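Local coordinates for alpha-1,2-mannosidase (Bacteroides thetaiotaomicron, PDB 2WW2), which is an inverting, calcium-dependent alpha-mannosidase of glycoside hydrolase family 92, made by a human gut symbiont, at residues 75-80 against 326-331; 28-33 against 41-46. All blocks are in the same frame, centred on the assembly; numbering follows the deposited sequence.

Followed from the N terminus, the chain meets contact 2 first: residues 41-46 come back against 28-33, closing a short loop of seven intervening residues by one antiparallel bridge within the N-terminal domain of family 92. Contact 1 opens only afterwards, where the loop 75-80 leads into strand 80-86, and it closes at 326-331, after 245 intervening residues, in the catalytic domain. The two are therefore in series, neither enclosing nor crossing the other. Their centres lie about 14 Å apart and they touch directly, Phe80 CZ packing on Trp41 CH2 at 3.7 Å. Contact 2 is local to the N-terminal domain; contact 1 ties that domain to the catalytic one.

Contact 1: 75-80 against 326-331; sequences NDYGTF and YTDNGF
Tyr77 and Asp328 meet through a single polar bond: Tyr77 OH donates to Asp328 OD2 at 2.6 Å. The hydroxyl reaches the carboxylate from its syn side, 25° out of the carboxylate plane. Arg299 forms a salt bridge to the same OD2 through its NE, while Ser372 OG bonds to OD1, so both carboxylate oxygens have partners.

The carboxylate sits at the ring's edge rather than over a face. Asp328 CG lies in the plane of the Tyr77 ring, and OD1 comes within 3.4 Å of Tyr77 CE2. Ring and carboxylate planes are 32° apart. Asp328 CG stands anti to its carbonyl carbon (chi1 -70°), which sends the carboxylate out to the incoming hydroxyl.

One van der Waals contact is added: Thr327 CG2 lies 3.5 Å from Tyr77 OH, while Thr327 OG1 bonds to the carbonyl of Pro373. Within 75-80, Asp76 OD1 accepts the backbone N of Tyr77 at 2.8 Å, from above the carboxylate plane, which probably steadies the backbone that carries the ring.

Asp328 and Asn329 form a G1 beta bulge opposite Ala371 of strand 370-371. On the other flank of strand 326-330 runs strand 299-304, whose Arg299 and Phe301 touch the Tyr77 side chain, joining the N-terminal loop to this sheet of the catalytic domain.

Contact 2: 28-33 against 41-46; sequences TYPAVA and WSPQTG
Tyr29 carries CG between its backbone N and carbonyl carbon (chi1 66°), and Ser42 holds OG anti to its own N (chi1 176°); these two torsions bring the start of the aromatic side chain against the serine hydroxyl. Ser42 OG lies 3.4 Å from Tyr29 CB, and Ser42 CB is 3.6 Å from Tyr29 CD1. The hydroxyl stands oblique to the ring and makes its hydrogen bond to Pro43 O, at 2.8 Å. An alanine here would lose this bond, which is likely to leave Pro43 O without its side-chain donor and to open a small gap beside Tyr29 CB. The far end of the tyrosine is held by Gln69, whose carbonyl bonds to Tyr29 OH.

Next to this pair, two proline rings reach toward each other: Pro30 CG and Pro43 CG are 3.6 Å apart, an apolar contact between the two CG atoms. Pro30 is the centre of an inverse gamma turn, and the chain beyond it comes alongside the strand at Val32.

There Val32 and Trp41 form an antiparallel hydrogen-bonded pair, a single bridge. Val32 N gives to Trp41 O at 2.8 Å with a nearly straight N-H...O angle of 170°, and Trp41 N returns a bond to Val32 O at 3.0 Å. Their side chains add a looser apolar contact, CB to CB 4.2 Å.

The single bridge fastens the loop 28-33, at Val32, to strand 40-44, which pairs antiparallel with strand 60-67; both segments belong to the N-terminal domain. Strand 121-126 covers the Val32-Trp41 pair: Ala126 touches both side chains, and Leu124 meets the tryptophan.

Contact 1: 75-80 against 326-331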
loop_
_atom_site.group_PDB
_atom_site.type_symbol
_atom_site.label_atom_id
_atom_site.label_comp_id
_atom_site.label_asym_id
_atom_site.label_seq_id
_atom_site.Cartn_x
_atom_site.Cartn_y
_atom_site.Cartn_z
ATOM N N ASN A 75 10.468 29.724 -8.775
ATOM C CA ASN A 75 11.702 30.373 -8.334
ATOM C C ASN A 75 11.518 31.905 -8.329
ATOM O O ASN A 75 10.375 32.396 -8.377
ATOM C CB ASN A 75 12.918 29.855 -9.166
ATOM C CG ASN A 75 14.263 29.926 -8.396
ATOM O OD1 ASN A 75 14.606 30.955 -7.810
ATOM N ND2 ASN A 75 15.044 28.851 -8.462
ATOM N N ASP A 76 12.614 32.653 -8.237
ATOM C CA ASP A 76 12.576 34.080 -7.843
ATOM C C ASP A 76 12.911 35.032 -9.000
ATOM O O ASP A 76 13.340 34.591 -10.079
ATOM C CB ASP A 76 13.552 34.333 -6.674
ATOM C CG ASP A 76 13.070 35.449 -5.723
ATOM O OD1 ASP A 76 12.073 36.141 -6.052
ATOM O OD2 ASP A 76 13.666 35.605 -4.625
ATOM N N TYR A 77 12.682 36.329 -8.783
ATOM C CA TYR A 77 13.136 37.372 -9.711
ATOM C C TYR A 77 13.246 38.675 -8.898
ATOM O O TYR A 77 12.645 38.784 -7.809
ATOM C CB TYR A 77 12.156 37.537 -10.889
ATOM C CG TYR A 77 10.805 38.049 -10.438
ATOM C CD1 TYR A 77 10.540 39.420 -10.385
ATOM C CD2 TYR A 77 9.816 37.164 -10.012
ATOM C CE1 TYR A 77 9.312 39.905 -9.914
ATOM C CE2 TYR A 77 8.577 37.633 -9.550
ATOM C CZ TYR A 77 8.344 39.004 -9.499
ATOM O OH TYR A 77 7.143 39.470 -9.041
ATOM N N GLY A 78 14.015 39.633 -9.408
ATOM C CA GLY A 78 14.161 40.965 -8.805
ATOM C C GLY A 78 14.602 40.844 -7.365
ATOM O O GLY A 78 14.047 41.509 -6.505
ATOM N N THR A 79 15.593 39.994 -7.105
ATOM C CA THR A 79 15.984 39.658 -5.724
ATOM C C THR A 79 17.421 40.088 -5.418
ATOM O O THR A 79 18.308 39.994 -6.278
ATOM C CB THR A 79 15.762 38.124 -5.424
ATOM O OG1 THR A 79 16.050 37.834 -4.053
ATOM C CG2 THR A 79 16.621 37.222 -6.319
ATOM N N PHE A 80 17.635 40.590 -4.196
ATOM C CA PHE A 80 18.970 40.886 -3.696
ATOM C C PHE A 80 18.968 40.548 -2.212
ATOM O O PHE A 80 17.898 40.239 -1.654
ATOM C CB PHE A 80 19.372 42.353 -3.975
ATOM C CG PHE A 80 18.648 43.375 -3.145
ATOM C CD1 PHE A 80 19.202 43.838 -1.957
ATOM C CD2 PHE A 80 17.442 43.925 -3.572
ATOM C CE1 PHE A 80 18.546 44.798 -1.183
ATOM C CE2 PHE A 80 16.787 44.895 -2.787
ATOM C CZ PHE A 80 17.338 45.318 -1.595
ATOM N N TYR A 326 -0.975 43.164 -10.818
ATOM C CA TYR A 326 -0.616 42.178 -9.779
ATOM C C TYR A 326 0.150 41.072 -10.454
ATOM O O TYR A 326 0.043 40.887 -11.666
ATOM C CB TYR A 326 -1.874 41.528 -9.155
ATOM C CG TYR A 326 -2.548 42.385 -8.122
ATOM C CD1 TYR A 326 -2.455 42.065 -6.758
ATOM C CD2 TYR A 326 -3.255 43.533 -8.493
ATOM C CE1 TYR A 326 -3.064 42.877 -5.801
ATOM C CE2 TYR A 326 -3.868 44.345 -7.541
ATOM C CZ TYR A 326 -3.778 44.000 -6.198
ATOM O OH TYR A 326 -4.380 44.817 -5.260
ATOM N N THR A 327 0.843 40.263 -9.669
ATOM C CA THR A 327 1.470 39.095 -10.253
ATOM C C THR A 327 1.798 38.050 -9.192
ATOM O O THR A 327 1.380 38.188 -8.045
ATOM C CB THR A 327 2.741 39.475 -11.029
ATOM O OG1 THR A 327 3.184 38.320 -11.746
ATOM C CG2 THR A 327 3.850 39.938 -10.058
ATOM N N ASP A 328 2.531 37.012 -9.599
ATOM C CA ASP A 328 2.887 35.895 -8.739
ATOM C C ASP A 328 1.684 35.101 -8.281
ATOM O O ASP A 328 1.306 35.115 -7.108
ATOM C CB ASP A 328 3.748 36.374 -7.578
ATOM C CG ASP A 328 5.120 36.797 -8.060
ATOM O OD1 ASP A 328 5.692 36.041 -8.882
ATOM O OD2 ASP A 328 5.591 37.877 -7.657
ATOM N N ASN A 329 1.069 34.407 -9.236
ATOM C CA ASN A 329 -0.122 33.647 -8.939
ATOM C C ASN A 329 -0.294 32.583 -9.986
ATOM O O ASN A 329 -0.117 32.878 -11.156
ATOM C CB ASN A 329 -1.355 34.571 -9.028
ATOM C CG ASN A 329 -2.252 34.394 -7.863
ATOM O OD1 ASN A 329 -3.476 34.298 -7.996
ATOM N ND2 ASN A 329 -1.642 34.344 -6.673
ATOM N N GLY A 330 -0.641 31.368 -9.557
ATOM C CA GLY A 330 -1.168 30.345 -10.458
ATOM C C GLY A 330 -2.674 30.212 -10.262
ATOM O O GLY A 330 -3.139 29.593 -9.298
ATOM N N PHE A 331 -3.436 30.781 -11.181
ATOM C CA PHE A 331 -4.880 30.770 -11.052
ATOM C C PHE A 331 -5.441 29.351 -10.967
ATOM O O PHE A 331 -6.474 29.150 -10.356
ATOM C CB PHE A 331 -5.542 31.520 -12.202
ATOM C CG PHE A 331 -5.247 33.001 -12.229
ATOM C CD1 PHE A 331 -4.925 33.695 -11.061
ATOM C CD2 PHE A 331 -5.349 33.711 -13.426
ATOM C CE1 PHE A 331 -4.667 35.055 -11.094
ATOM C CE2 PHE A 331 -5.104 35.109 -13.467
ATOM C CZ PHE A 331 -4.761 35.766 -12.307
#

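Contact 2: 28-33 against 41-46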
loop_
_atom_site.group_PDB
_atom_site.type_symbol
_atom_site.label_atom_id
_atom_site.label_comp_id
_atom_site.label_asym_id
_atom_site.label_seq_id
_atom_site.Cartn_x
_atom_site.Cartn_y
_atom_site.Cartn_z
ATOM N N THR A 28 8.220 27.451 1.545
ATOM C CA THR A 28 8.455 27.136 2.947
ATOM C C THR A 28 9.088 28.290 3.698
ATOM O O THR A 28 9.600 28.079 4.801
ATOM C CB THR A 28 9.363 25.884 3.125
ATOM O OG1 THR A 28 10.661 26.153 2.582
ATOM C CG2 THR A 28 8.762 24.630 2.427
ATOM N N TYR A 29 9.044 29.507 3.153
ATOM C CA TYR A 29 9.784 30.595 3.818
ATOM C C TYR A 29 8.925 31.514 4.687
ATOM O O TYR A 29 7.786 31.812 4.356
ATOM C CB TYR A 29 10.653 31.406 2.834
ATOM C CG TYR A 29 9.928 32.233 1.775
ATOM C CD1 TYR A 29 9.523 33.544 2.033
ATOM C CD2 TYR A 29 9.681 31.706 0.510
ATOM C CE1 TYR A 29 8.900 34.328 1.037
ATOM C CE2 TYR A 29 9.059 32.467 -0.492
ATOM C CZ TYR A 29 8.674 33.773 -0.218
ATOM O OH TYR A 29 8.059 34.536 -1.193
ATOM N N PRO A 30 9.499 31.983 5.807
ATOM C CA PRO A 30 8.722 32.802 6.751
ATOM C C PRO A 30 8.636 34.266 6.292
ATOM O O PRO A 30 9.369 35.118 6.774
ATOM C CB PRO A 30 9.511 32.678 8.057
ATOM C CG PRO A 30 10.967 32.468 7.580
ATOM C CD PRO A 30 10.858 31.673 6.286
ATOM N N ALA A 31 7.755 34.547 5.341
ATOM C CA ALA A 31 7.698 35.854 4.692
ATOM C C ALA A 31 7.406 37.007 5.665
ATOM O O ALA A 31 6.403 37.003 6.404
ATOM C CB ALA A 31 6.658 35.830 3.591
ATOM N N VAL A 32 8.289 37.994 5.648
ATOM C CA VAL A 32 8.071 39.256 6.349
ATOM C C VAL A 32 7.489 40.236 5.323
ATOM O O VAL A 32 8.095 40.503 4.266
ATOM C CB VAL A 32 9.384 39.795 6.904
ATOM C CG1 VAL A 32 9.171 41.172 7.588
ATOM C CG2 VAL A 32 9.978 38.785 7.890
ATOM N N ALA A 33 6.292 40.750 5.595
ATOM C CA ALA A 33 5.589 41.498 4.557
ATOM C C ALA A 33 4.439 42.293 5.154
ATOM O O ALA A 33 4.174 42.203 6.345
ATOM C CB ALA A 33 5.016 40.512 3.496
ATOM N N TRP A 41 10.295 39.942 2.345
ATOM C CA TRP A 41 11.638 39.744 2.892
ATOM C C TRP A 41 11.681 38.389 3.597
ATOM O O TRP A 41 10.673 37.954 4.171
ATOM C CB TRP A 41 12.036 40.910 3.837
ATOM C CG TRP A 41 12.366 42.143 3.015
ATOM C CD1 TRP A 41 11.474 43.038 2.461
ATOM C CD2 TRP A 41 13.667 42.545 2.576
ATOM N NE1 TRP A 41 12.168 43.981 1.714
ATOM C CE2 TRP A 41 13.508 43.693 1.768
ATOM C CE3 TRP A 41 14.960 42.041 2.791
ATOM C CZ2 TRP A 41 14.594 44.363 1.200
ATOM C CZ3 TRP A 41 16.038 42.707 2.214
ATOM C CH2 TRP A 41 15.844 43.850 1.433
ATOM N N SER A 42 12.825 37.708 3.531
ATOM C CA SER A 42 12.970 36.406 4.221
ATOM C C SER A 42 14.427 36.101 4.544
ATOM O O SER A 42 15.311 36.443 3.775
ATOM C CB SER A 42 12.455 35.298 3.268
ATOM O OG SER A 42 12.632 33.981 3.794
ATOM N N PRO A 43 14.670 35.369 5.634
ATOM C CA PRO A 43 15.962 34.737 5.821
ATOM C C PRO A 43 16.249 33.744 4.695
ATOM O O PRO A 43 15.312 33.132 4.113
ATOM C CB PRO A 43 15.798 33.964 7.152
ATOM C CG PRO A 43 14.295 33.726 7.255
ATOM C CD PRO A 43 13.699 34.992 6.679
ATOM N N GLN A 44 17.528 33.586 4.394
ATOM C CA GLN A 44 17.960 32.666 3.337
ATOM C C GLN A 44 19.020 31.694 3.886
ATOM O O GLN A 44 20.069 32.125 4.388
ATOM C CB GLN A 44 18.536 33.449 2.152
ATOM C CG GLN A 44 19.195 32.550 1.084
ATOM C CD GLN A 44 19.985 33.367 0.073
ATOM O OE1 GLN A 44 19.957 34.599 0.106
ATOM N NE2 GLN A 44 20.692 32.685 -0.830
ATOM N N THR A 45 18.737 30.396 3.796
ATOM C CA THR A 45 19.729 29.369 4.144
ATOM C C THR A 45 20.290 28.684 2.897
ATOM O O THR A 45 21.426 28.196 2.907
ATOM C CB THR A 45 19.139 28.276 5.077
ATOM O OG1 THR A 45 18.080 27.593 4.411
ATOM C CG2 THR A 45 18.566 28.901 6.327
ATOM N N GLY A 46 19.493 28.644 1.835
ATOM C CA GLY A 46 19.893 27.957 0.599
ATOM C C GLY A 46 20.841 28.823 -0.235
ATOM O O GLY A 46 20.937 30.031 -0.020
#